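Local coordinates for protein MlnE (Bacillus amyloliquefaciens subsp. plantarum, PDB 5D2E) that probably reduces beta-keto groups of polyketide intermediates with NADPH, as the N-terminal B-type ketoreductase part of a macrolactin assembly-line protein, at residues Val275-Gly280 / Lys300-Gly305; Leu293-Glu298 / Glu321-Glu326; Lys338-Leu343 / Val389-Ala394. All blocks are in the same frame, centred on the assembly; numbering follows the deposited sequence.

Interaction 1: Val275-Gly280 / Lys300-Gly305. With NAP (NADP nicotinamide-adenine-dinucleotide phosphate), chain B.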
loop_
_atom_site.group_PDB
_atom_site.type_symbol
_atom_site.label_atom_id
_atom_site.label_comp_id
_atom_site.label_asym_id
_atom_site.label_seq_id
_atom_site.Cartn_x
_atom_site.Cartn_y
_atom_site.Cartn_z
ATOM N N VAL A 275 9.917 11.346 23.741
ATOM C CA VAL A 275 8.636 10.713 23.923
ATOM C C VAL A 275 8.240 10.052 22.604
ATOM O O VAL A 275 8.195 10.748 21.568
ATOM C CB VAL A 275 7.586 11.742 24.291
ATOM C CG1 VAL A 275 6.297 11.081 24.640
ATOM C CG2 VAL A 275 8.069 12.625 25.446
ATOM N N TYR A 276 8.030 8.716 22.644
ATOM C CA TYR A 276 7.740 7.876 21.464
ATOM C C TYR A 276 6.468 7.052 21.572
ATOM O O TYR A 276 6.157 6.491 22.612
ATOM C CB TYR A 276 8.949 7.001 21.130
ATOM C CG TYR A 276 10.203 7.895 21.030
ATOM C CD1 TYR A 276 10.498 8.595 19.875
ATOM C CD2 TYR A 276 11.051 8.067 22.131
ATOM C CE1 TYR A 276 11.601 9.404 19.816
ATOM C CE2 TYR A 276 12.164 8.871 22.074
ATOM C CZ TYR A 276 12.424 9.563 20.928
ATOM O OH TYR A 276 13.528 10.399 20.876
ATOM N N LEU A 277 5.680 7.050 20.504
ATOM C CA LEU A 277 4.431 6.275 20.426
ATOM C C LEU A 277 4.656 5.111 19.519
ATOM O O LEU A 277 5.120 5.282 18.414
ATOM C CB LEU A 277 3.326 7.123 19.853
ATOM C CG LEU A 277 1.986 6.476 19.449
ATOM C CD1 LEU A 277 1.367 5.815 20.675
ATOM C CD2 LEU A 277 1.062 7.540 18.891
ATOM N N ILE A 278 4.306 3.919 19.981
ATOM C CA ILE A 278 4.326 2.751 19.155
ATOM C C ILE A 278 2.938 2.206 19.129
ATOM O O ILE A 278 2.418 1.689 20.144
ATOM C CB ILE A 278 5.269 1.708 19.697
ATOM C CG1 ILE A 278 6.634 2.344 19.940
ATOM C CG2 ILE A 278 5.437 0.555 18.740
ATOM C CD1 ILE A 278 7.709 1.379 20.424
ATOM N N THR A 279 2.332 2.290 17.958
ATOM C CA THR A 279 1.025 1.688 17.762
ATOM C C THR A 279 1.218 0.200 17.508
ATOM O O THR A 279 2.270 -0.242 16.962
ATOM C CB THR A 279 0.245 2.310 16.567
ATOM O OG1 THR A 279 0.867 1.951 15.344
ATOM C CG2 THR A 279 0.061 3.808 16.740
ATOM N N GLY A 280 0.257 -0.604 17.960
ATOM C CA GLY A 280 0.511 -2.056 18.028
ATOM C C GLY A 280 1.715 -2.381 18.910
ATOM O O GLY A 280 2.395 -3.399 18.707
ATOM N N LYS A 300 10.662 7.954 27.166
ATOM C CA LYS A 300 9.280 7.722 27.522
ATOM C C LYS A 300 8.546 7.028 26.362
ATOM O O LYS A 300 8.551 7.555 25.243
ATOM C CB LYS A 300 8.568 9.040 27.773
ATOM C CG LYS A 300 9.459 9.981 28.600
ATOM C CD LYS A 300 9.032 10.024 30.033
ATOM C CE LYS A 300 9.337 11.423 30.591
ATOM N NZ LYS A 300 10.812 11.573 30.551
ATOM N N LEU A 301 7.960 5.850 26.618
ATOM C CA LEU A 301 7.281 5.088 25.566
ATOM C C LEU A 301 5.803 4.977 25.828
ATOM O O LEU A 301 5.400 4.637 26.952
ATOM C CB LEU A 301 7.871 3.704 25.540
ATOM C CG LEU A 301 9.306 3.641 25.098
ATOM C CD1 LEU A 301 9.949 2.271 25.258
ATOM C CD2 LEU A 301 9.433 4.097 23.687
ATOM N N ILE A 302 4.968 5.207 24.814
ATOM C CA ILE A 302 3.521 4.914 24.933
ATOM C C ILE A 302 3.184 3.830 23.942
ATOM O O ILE A 302 3.507 3.970 22.770
ATOM C CB ILE A 302 2.703 6.127 24.630
ATOM C CG1 ILE A 302 3.054 7.250 25.599
ATOM C CG2 ILE A 302 1.206 5.794 24.659
ATOM C CD1 ILE A 302 4.194 8.130 25.144
ATOM N N LEU A 303 2.737 2.674 24.438
ATOM C CA LEU A 303 2.382 1.503 23.587
ATOM C C LEU A 303 0.890 1.552 23.493
ATOM O O LEU A 303 0.217 1.790 24.528
ATOM C CB LEU A 303 2.770 0.202 24.285
ATOM C CG LEU A 303 4.213 0.002 24.792
ATOM C CD1 LEU A 303 4.522 -1.408 25.263
ATOM C CD2 LEU A 303 5.216 0.410 23.722
ATOM N N THR A 304 0.353 1.410 22.262
ATOM C CA THR A 304 -1.071 1.482 22.043
ATOM C C THR A 304 -1.525 0.278 21.263
ATOM O O THR A 304 -0.838 -0.210 20.364
ATOM C CB THR A 304 -1.507 2.817 21.378
ATOM O OG1 THR A 304 -1.078 3.900 22.196
ATOM C CG2 THR A 304 -2.936 2.911 21.346
ATOM N N GLY A 305 -2.639 -0.281 21.716
ATOM C CA GLY A 305 -3.399 -1.324 20.976
ATOM C C GLY A 305 -4.859 -1.155 21.381
ATOM O O GLY A 305 -5.200 -0.350 22.252
HETATM P PA NAP B . 0.863 -8.352 15.839
HETATM O O1A NAP B . 1.696 -9.014 16.969
HETATM O O2A NAP B . -0.584 -8.717 15.562
HETATM O O5B NAP B . 0.857 -6.803 16.272
HETATM C C5B NAP B . -0.011 -5.899 15.600
HETATM C C4B NAP B . -0.688 -5.152 16.722
HETATM O O4B NAP B . -1.594 -4.199 16.125
HETATM C C3B NAP B . -1.561 -6.030 17.660
HETATM O O3B NAP B . -0.988 -6.088 18.970
HETATM C C2B NAP B . -2.910 -5.294 17.722
HETATM O O2B NAP B . -3.392 -5.226 19.035
HETATM C C1B NAP B . -2.570 -3.917 17.104
HETATM N N9A NAP B . -3.681 -3.276 16.414
HETATM C C8A NAP B . -4.454 -3.787 15.379
HETATM N N7A NAP B . -5.452 -2.905 15.024
HETATM C C5A NAP B . -5.269 -1.800 15.775
HETATM C C6A NAP B . -5.938 -0.527 15.920
HETATM N N6A NAP B . -6.998 -0.267 15.087
HETATM N N1A NAP B . -5.489 0.357 16.921
HETATM C C2A NAP B . -4.438 0.035 17.696
HETATM N N3A NAP B . -3.764 -1.146 17.613
HETATM C C4A NAP B . -4.126 -2.066 16.713
HETATM O O3 NAP B . 1.664 -8.426 14.420
HETATM P PN NAP B . 3.258 -8.228 14.191
HETATM O O1N NAP B . 3.856 -9.507 13.631
HETATM O O2N NAP B . 3.750 -7.458 15.388
HETATM O O5D NAP B . 3.390 -7.173 12.972
HETATM C C5D NAP B . 3.302 -5.768 13.345
HETATM C C4D NAP B . 3.278 -4.848 12.115
HETATM O O4D NAP B . 4.335 -5.135 11.210
HETATM C C3D NAP B . 1.973 -5.072 11.341
HETATM O O3D NAP B . 1.450 -3.813 10.957
HETATM C C2D NAP B . 2.364 -5.933 10.154
HETATM O O2D NAP B . 1.469 -5.754 9.019
HETATM C C1D NAP B . 3.850 -5.549 9.898
HETATM N N1N NAP B . 4.573 -6.694 9.289
HETATM C C2N NAP B . 4.921 -7.804 10.038
HETATM C C3N NAP B . 5.596 -8.923 9.516
HETATM C C7N NAP B . 5.988 -10.147 10.390
HETATM O O7N NAP B . 6.520 -11.136 9.880
HETATM N N7N NAP B . 5.800 -10.187 11.717
HETATM C C4N NAP B . 5.892 -8.904 8.146
HETATM C C5N NAP B . 5.501 -7.799 7.378
HETATM C C6N NAP B . 4.862 -6.691 7.967
HETATM P P2B NAP B . -4.979 -5.052 19.429
HETATM O O1X NAP B . -5.767 -6.208 18.829
HETATM O O2X NAP B . -4.994 -5.000 20.990
HETATM O O3X NAP B . -5.402 -3.748 18.811
#
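Y276 lies between K300 and I302 in the ladder where strands 275-279 and 300-304 run parallel, their axes 4.8 Å apart and 19° askew. The strands are the first and second of the Rossmann fold of the ketoreductase domain, joined by helix 284-296 in a beta-alpha-beta unit. Y276 N gives to K300 O, and Y276 O takes I302 N at 2.8 Å. I302 O takes I278 N in turn, and T304 N gives to I278 O. On one face, V275 CG1 meets I302 CD1 at 3.7 Å, and the two side chains cross obliquely. CG1 of I302 lies beside its backbone N (chi1 -60°), on the side toward V275. L277 CD1 rests against T304 OG1 at 3.5 Å. On the other face, Y276 CB touches L301 CD2 at 3.9 Å, while the Y276 hydroxyl bonds to K271 N. I278 and L303 continue this face and both reach A290 of helix 284-296. T279 OG1 bonds to H359 ND1 and A361 N, next to the cofactor-binding loop. A glycine follows in each segment at the NADP. G280 CA lies 3.6 Å from O4B of the ribose, and G305 CA lies 3.4 Å from N3A of the adenine.

Interaction 2: Leu293-Glu298 / Glu321-Glu326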
loop_
_atom_site.group_PDB
_atom_site.type_symbol
_atom_site.label_atom_id
_atom_site.label_comp_id
_atom_site.label_asym_id
_atom_site.label_seq_id
_atom_site.Cartn_x
_atom_site.Cartn_y
_atom_site.Cartn_z
ATOM N N LEU A 293 14.335 0.450 21.477
ATOM C CA LEU A 293 14.395 1.914 21.728
ATOM C C LEU A 293 14.724 2.247 23.209
ATOM O O LEU A 293 15.422 3.213 23.510
ATOM C CB LEU A 293 13.093 2.570 21.396
ATOM C CG LEU A 293 12.646 2.574 19.904
ATOM C CD1 LEU A 293 11.512 3.579 19.709
ATOM C CD2 LEU A 293 13.822 2.875 18.989
ATOM N N ALA A 294 14.168 1.468 24.118
ATOM C CA ALA A 294 14.480 1.601 25.551
ATOM C C ALA A 294 15.968 1.373 25.844
ATOM O O ALA A 294 16.513 2.015 26.723
ATOM C CB ALA A 294 13.636 0.630 26.348
ATOM N N LYS A 295 16.633 0.518 25.068
ATOM C CA LYS A 295 18.025 0.306 25.239
ATOM C C LYS A 295 18.916 1.411 24.678
ATOM O O LYS A 295 20.049 1.537 25.087
ATOM C CB LYS A 295 18.378 -0.995 24.620
ATOM C CG LYS A 295 17.718 -2.131 25.343
ATOM C CD LYS A 295 18.176 -3.414 24.692
ATOM C CE LYS A 295 17.222 -4.521 25.019
ATOM N NZ LYS A 295 17.682 -5.678 24.243
ATOM N N GLN A 296 18.401 2.235 23.784
ATOM C CA GLN A 296 19.203 3.319 23.217
ATOM C C GLN A 296 19.317 4.509 24.142
ATOM O O GLN A 296 20.262 5.252 24.067
ATOM C CB GLN A 296 18.596 3.798 21.876
ATOM C CG GLN A 296 18.881 2.858 20.723
ATOM C CD GLN A 296 18.438 3.419 19.337
ATOM O OE1 GLN A 296 17.671 4.376 19.236
ATOM N NE2 GLN A 296 18.936 2.806 18.279
ATOM N N ALA A 297 18.338 4.746 24.982
ATOM C CA ALA A 297 18.353 5.955 25.758
ATOM C C ALA A 297 17.244 5.862 26.741
ATOM O O ALA A 297 16.365 5.012 26.610
ATOM C CB ALA A 297 18.171 7.175 24.861
ATOM N N GLU A 298 17.274 6.732 27.734
ATOM C CA GLU A 298 16.203 6.816 28.703
ATOM C C GLU A 298 15.064 7.592 28.143
ATOM O O GLU A 298 15.036 8.843 28.172
ATOM C CB GLU A 298 16.679 7.441 30.017
ATOM C CG GLU A 298 17.656 6.542 30.768
ATOM C CD GLU A 298 18.238 7.225 32.019
ATOM O OE1 GLU A 298 17.803 8.354 32.372
ATOM O OE2 GLU A 298 19.128 6.617 32.647
ATOM N N GLU A 321 10.438 -0.603 31.865
ATOM C CA GLU A 321 10.893 0.275 32.947
ATOM C C GLU A 321 12.168 -0.298 33.539
ATOM O O GLU A 321 13.044 0.473 33.937
ATOM C CB GLU A 321 9.817 0.516 33.996
ATOM C CG GLU A 321 8.610 1.125 33.383
ATOM C CD GLU A 321 7.782 2.055 34.271
ATOM O OE1 GLU A 321 7.505 1.662 35.419
ATOM O OE2 GLU A 321 7.328 3.155 33.776
ATOM N N ASN A 322 12.374 -1.611 33.497
ATOM C CA ASN A 322 13.646 -2.100 33.963
ATOM C C ASN A 322 14.772 -1.684 33.074
ATOM O O ASN A 322 15.898 -1.749 33.506
ATOM C CB ASN A 322 13.720 -3.612 34.141
ATOM C CG ASN A 322 12.808 -4.118 35.236
ATOM O OD1 ASN A 322 12.203 -3.358 36.028
ATOM N ND2 ASN A 322 12.622 -5.389 35.219
ATOM N N LEU A 323 14.508 -1.333 31.819
ATOM C CA LEU A 323 15.586 -0.930 30.904
ATOM C C LEU A 323 15.858 0.598 30.960
ATOM O O LEU A 323 16.653 1.140 30.187
ATOM C CB LEU A 323 15.249 -1.356 29.455
ATOM C CG LEU A 323 15.214 -2.841 29.120
ATOM C CD1 LEU A 323 14.442 -3.099 27.859
ATOM C CD2 LEU A 323 16.561 -3.490 29.035
ATOM N N GLY A 324 15.162 1.311 31.815
ATOM C CA GLY A 324 15.421 2.705 31.936
ATOM C C GLY A 324 14.285 3.547 31.466
ATOM O O GLY A 324 14.280 4.722 31.753
ATOM N N ALA A 325 13.298 2.969 30.769
ATOM C CA ALA A 325 12.232 3.778 30.220
ATOM C C ALA A 325 11.171 4.083 31.225
ATOM O O ALA A 325 11.026 3.418 32.240
ATOM C CB ALA A 325 11.594 3.085 29.033
ATOM N N GLU A 326 10.379 5.076 30.903
ATOM C CA GLU A 326 9.089 5.220 31.505
ATOM C C GLU A 326 8.089 4.725 30.407
ATOM O O GLU A 326 8.261 5.062 29.246
ATOM C CB GLU A 326 8.928 6.672 31.815
ATOM C CG GLU A 326 7.655 7.039 32.504
ATOM C CD GLU A 326 7.689 8.511 32.952
ATOM O OE1 GLU A 326 8.777 9.116 33.056
ATOM O OE2 GLU A 326 6.617 9.054 33.216
#
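A294 and L323 meet where the end of helix 284-296 packs on the turn between helix 311-321 and strand 326-329. This is the outer rim of the Rossmann fold, away from the cofactor. The turn is a Schellman motif: G324 has positive phi (113°), and two bonds run back into the last helical turn, one of them G324 N to E321 O at 3.1 Å. No hydrogen bond crosses the contact. Its side-chain contacts are mainly carbon to carbon, with one carbonyl against E298. L323 has the largest share, pointing its CB at the helix. A294 CB is 4.0 Å from L323 CB and 4.1 Å from L323 CD1, so the methyl lies against the root and one branch of the leucine. The L323 chi1 of -68° sets CG beside the backbone N, and from there CD1 goes to A294 and CD2 to K295. The K295 chain runs extended beyond CG. Its CG and CE both touch L323 CD2, at 4.1 and 4.2 Å. Two lysine carbons thus lie against this one methyl, and NZ goes on to a long, weak ion pair with E24. A325 adds its methyl on the inner side, 4.2 Å from A294 CB. E298 comes alongside the glycine with an extended chain. Its carboxylate has a long, weak ion pair with K272. G324 offers only backbone here: its carbonyl O lies 4.0 Å from E298 CG.

Interaction 3: Lys338-Leu343 / Val389-Ala394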
loop_
_atom_site.group_PDB
_atom_site.type_symbol
_atom_site.label_atom_id
_atom_site.label_comp_id
_atom_site.label_asym_id
_atom_site.label_seq_id
_atom_site.Cartn_x
_atom_site.Cartn_y
_atom_site.Cartn_z
ATOM N N LYS A 338 -11.282 10.265 16.314
ATOM C CA LYS A 338 -11.348 10.945 17.638
ATOM C C LYS A 338 -10.575 10.260 18.712
ATOM O O LYS A 338 -10.110 10.914 19.655
ATOM C CB LYS A 338 -12.780 11.139 18.086
ATOM C CG LYS A 338 -13.439 12.242 17.286
ATOM C CD LYS A 338 -14.938 12.104 17.335
ATOM C CE LYS A 338 -15.607 13.396 16.897
ATOM N NZ LYS A 338 -17.063 13.189 17.060
ATOM N N GLU A 339 -10.420 8.945 18.599
ATOM C CA GLU A 339 -9.620 8.229 19.579
ATOM C C GLU A 339 -8.156 8.561 19.387
ATOM O O GLU A 339 -7.415 8.750 20.358
ATOM C CB GLU A 339 -9.831 6.722 19.528
ATOM C CG GLU A 339 -11.238 6.291 19.959
ATOM C CD GLU A 339 -11.338 4.821 20.329
ATOM O OE1 GLU A 339 -10.355 4.189 20.831
ATOM O OE2 GLU A 339 -12.413 4.282 20.067
ATOM N N THR A 340 -7.733 8.646 18.127
ATOM C CA THR A 340 -6.357 8.955 17.816
ATOM C C THR A 340 -6.049 10.397 18.238
ATOM O O THR A 340 -4.965 10.685 18.759
ATOM C CB THR A 340 -6.086 8.708 16.333
ATOM O OG1 THR A 340 -6.188 7.305 16.070
ATOM C CG2 THR A 340 -4.669 9.135 15.955
ATOM N N ASP A 341 -6.991 11.300 18.019
ATOM C CA ASP A 341 -6.811 12.665 18.450
ATOM C C ASP A 341 -6.666 12.742 19.986
ATOM O O ASP A 341 -5.737 13.398 20.504
ATOM C CB ASP A 341 -7.980 13.518 17.989
ATOM C CG ASP A 341 -7.654 15.036 18.032
ATOM O OD1 ASP A 341 -6.488 15.456 17.742
ATOM O OD2 ASP A 341 -8.588 15.807 18.338
ATOM N N ALA A 342 -7.569 12.069 20.691
ATOM C CA ALA A 342 -7.526 11.988 22.157
ATOM C C ALA A 342 -6.226 11.420 22.611
ATOM O O ALA A 342 -5.689 11.862 23.599
ATOM C CB ALA A 342 -8.675 11.128 22.683
ATOM N N LEU A 343 -5.697 10.415 21.896
ATOM C CA LEU A 343 -4.440 9.791 22.237
ATOM C C LEU A 343 -3.243 10.798 22.188
ATOM O O LEU A 343 -2.428 10.875 23.118
ATOM C CB LEU A 343 -4.194 8.560 21.365
ATOM C CG LEU A 343 -2.801 7.925 21.446
ATOM C CD1 LEU A 343 -2.492 7.362 22.813
ATOM C CD2 LEU A 343 -2.546 6.903 20.328
ATOM N N VAL A 389 -3.535 7.844 8.584
ATOM C CA VAL A 389 -3.924 9.230 8.266
ATOM C C VAL A 389 -4.270 9.964 9.534
ATOM O O VAL A 389 -3.893 11.127 9.706
ATOM C CB VAL A 389 -5.048 9.288 7.191
ATOM C CG1 VAL A 389 -5.544 10.708 6.936
ATOM C CG2 VAL A 389 -4.512 8.686 5.851
ATOM N N TRP A 390 -4.968 9.279 10.443
ATOM C CA TRP A 390 -5.352 9.920 11.688
ATOM C C TRP A 390 -4.181 10.244 12.572
ATOM O O TRP A 390 -4.175 11.306 13.275
ATOM C CB TRP A 390 -6.359 9.081 12.437
ATOM C CG TRP A 390 -7.629 8.749 11.718
ATOM C CD1 TRP A 390 -8.381 7.653 11.957
ATOM C CD2 TRP A 390 -8.335 9.512 10.732
ATOM N NE1 TRP A 390 -9.478 7.625 11.143
ATOM C CE2 TRP A 390 -9.517 8.784 10.419
ATOM C CE3 TRP A 390 -8.128 10.746 10.104
ATOM C CZ2 TRP A 390 -10.472 9.226 9.463
ATOM C CZ3 TRP A 390 -9.113 11.204 9.168
ATOM C CH2 TRP A 390 -10.247 10.428 8.847
ATOM N N LEU A 391 -3.149 9.389 12.531
ATOM C CA LEU A 391 -1.939 9.624 13.328
ATOM C C LEU A 391 -1.187 10.834 12.785
ATOM O O LEU A 391 -0.748 11.682 13.522
ATOM C CB LEU A 391 -1.032 8.422 13.280
ATOM C CG LEU A 391 -1.432 7.204 14.097
ATOM C CD1 LEU A 391 -0.774 5.918 13.643
ATOM C CD2 LEU A 391 -1.040 7.497 15.558
ATOM N N ASP A 392 -1.049 10.921 11.480
ATOM C CA ASP A 392 -0.432 12.093 10.883
ATOM C C ASP A 392 -1.244 13.362 11.219
ATOM O O ASP A 392 -0.664 14.396 11.543
ATOM C CB ASP A 392 -0.367 11.964 9.387
ATOM C CG ASP A 392 0.015 13.286 8.691
ATOM O OD1 ASP A 392 1.212 13.596 8.713
ATOM O OD2 ASP A 392 -0.875 13.950 8.152
ATOM N N LYS A 393 -2.556 13.267 11.096
ATOM C CA LYS A 393 -3.457 14.385 11.276
ATOM C C LYS A 393 -3.421 14.877 12.724
ATOM O O LYS A 393 -3.154 16.035 12.957
ATOM C CB LYS A 393 -4.866 14.007 10.905
ATOM C CG LYS A 393 -5.812 15.205 10.780
ATOM C CD LYS A 393 -7.153 14.668 10.267
ATOM C CE LYS A 393 -8.140 15.768 9.881
ATOM N NZ LYS A 393 -9.388 15.233 9.339
ATOM N N ALA A 394 -3.600 13.971 13.682
ATOM C CA ALA A 394 -3.534 14.363 15.104
ATOM C C ALA A 394 -2.178 14.908 15.514
ATOM O O ALA A 394 -2.106 15.690 16.433
ATOM C CB ALA A 394 -3.868 13.181 15.979
HETATM O O HOH W 1 -4.103 16.202 18.453
#
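W390 and A394, one turn apart on helix 386-394, receive T340 and D341 of helix 337-351. The two helices flank the same face of the Rossmann fold in the ketoreductase domain, with axes 8.9 Å apart and crossing at -41°. W390 CB lies 3.9 Å from both CB and CG2 of T340, and the two side chains cross at about a right angle. The indole then leads away from the contact; its NE1 bonds to S335 O and to a glycerol probably from the crystallisation liquor. The main chain of W390 is met too, since T340 CG2 sits 3.5 Å from W390 O. CG2 is anti to the T340 backbone N, whereas OG1 lies beside that N (chi1 -67°) and bonds to I334 O. The threonine therefore gives its hydroxyl to the loop that holds I334, an NADP-binding residue. L391 follows, and its CD2 touches the same methyl at 4.0 Å. A394 CB packs on D341 CA at 3.9 Å, and D341 OD1 lies equally near. A water joins the pair, donating to D341 OD1 at 2.6 Å and to A394 O at 2.9 Å. D341 OD2 also has a salt bridge to K345. T340 thus offers a methyl to the carbonyl and carbons of the other helix. No hydrogen bond joins the helices directly; water links them at D341, where the lysine would probably help to keep the carboxylate charged.

All three contacts lie in the Rossmann-type ketoreductase domain, and interaction 1 sits between the other two. Its centre is 13 Å from that of each. Interaction 2 packs on the face that carries L301: L301 CD1 lies 4.2 Å from both A294 CB and A325 CB, and L301 N probably bonds to E326 O. Interaction 3 covers the other face, where L391 CD1 reaches T279 CG2 at 3.8 Å and L343 meets L277 and T304. Interactions 2 and 3 do not touch; their nearest atoms are about 13 Å apart. Interaction 1 alone touches NADP, through G280 and G305. In interaction 3, the side chain of T340 is about 7 Å from NADP.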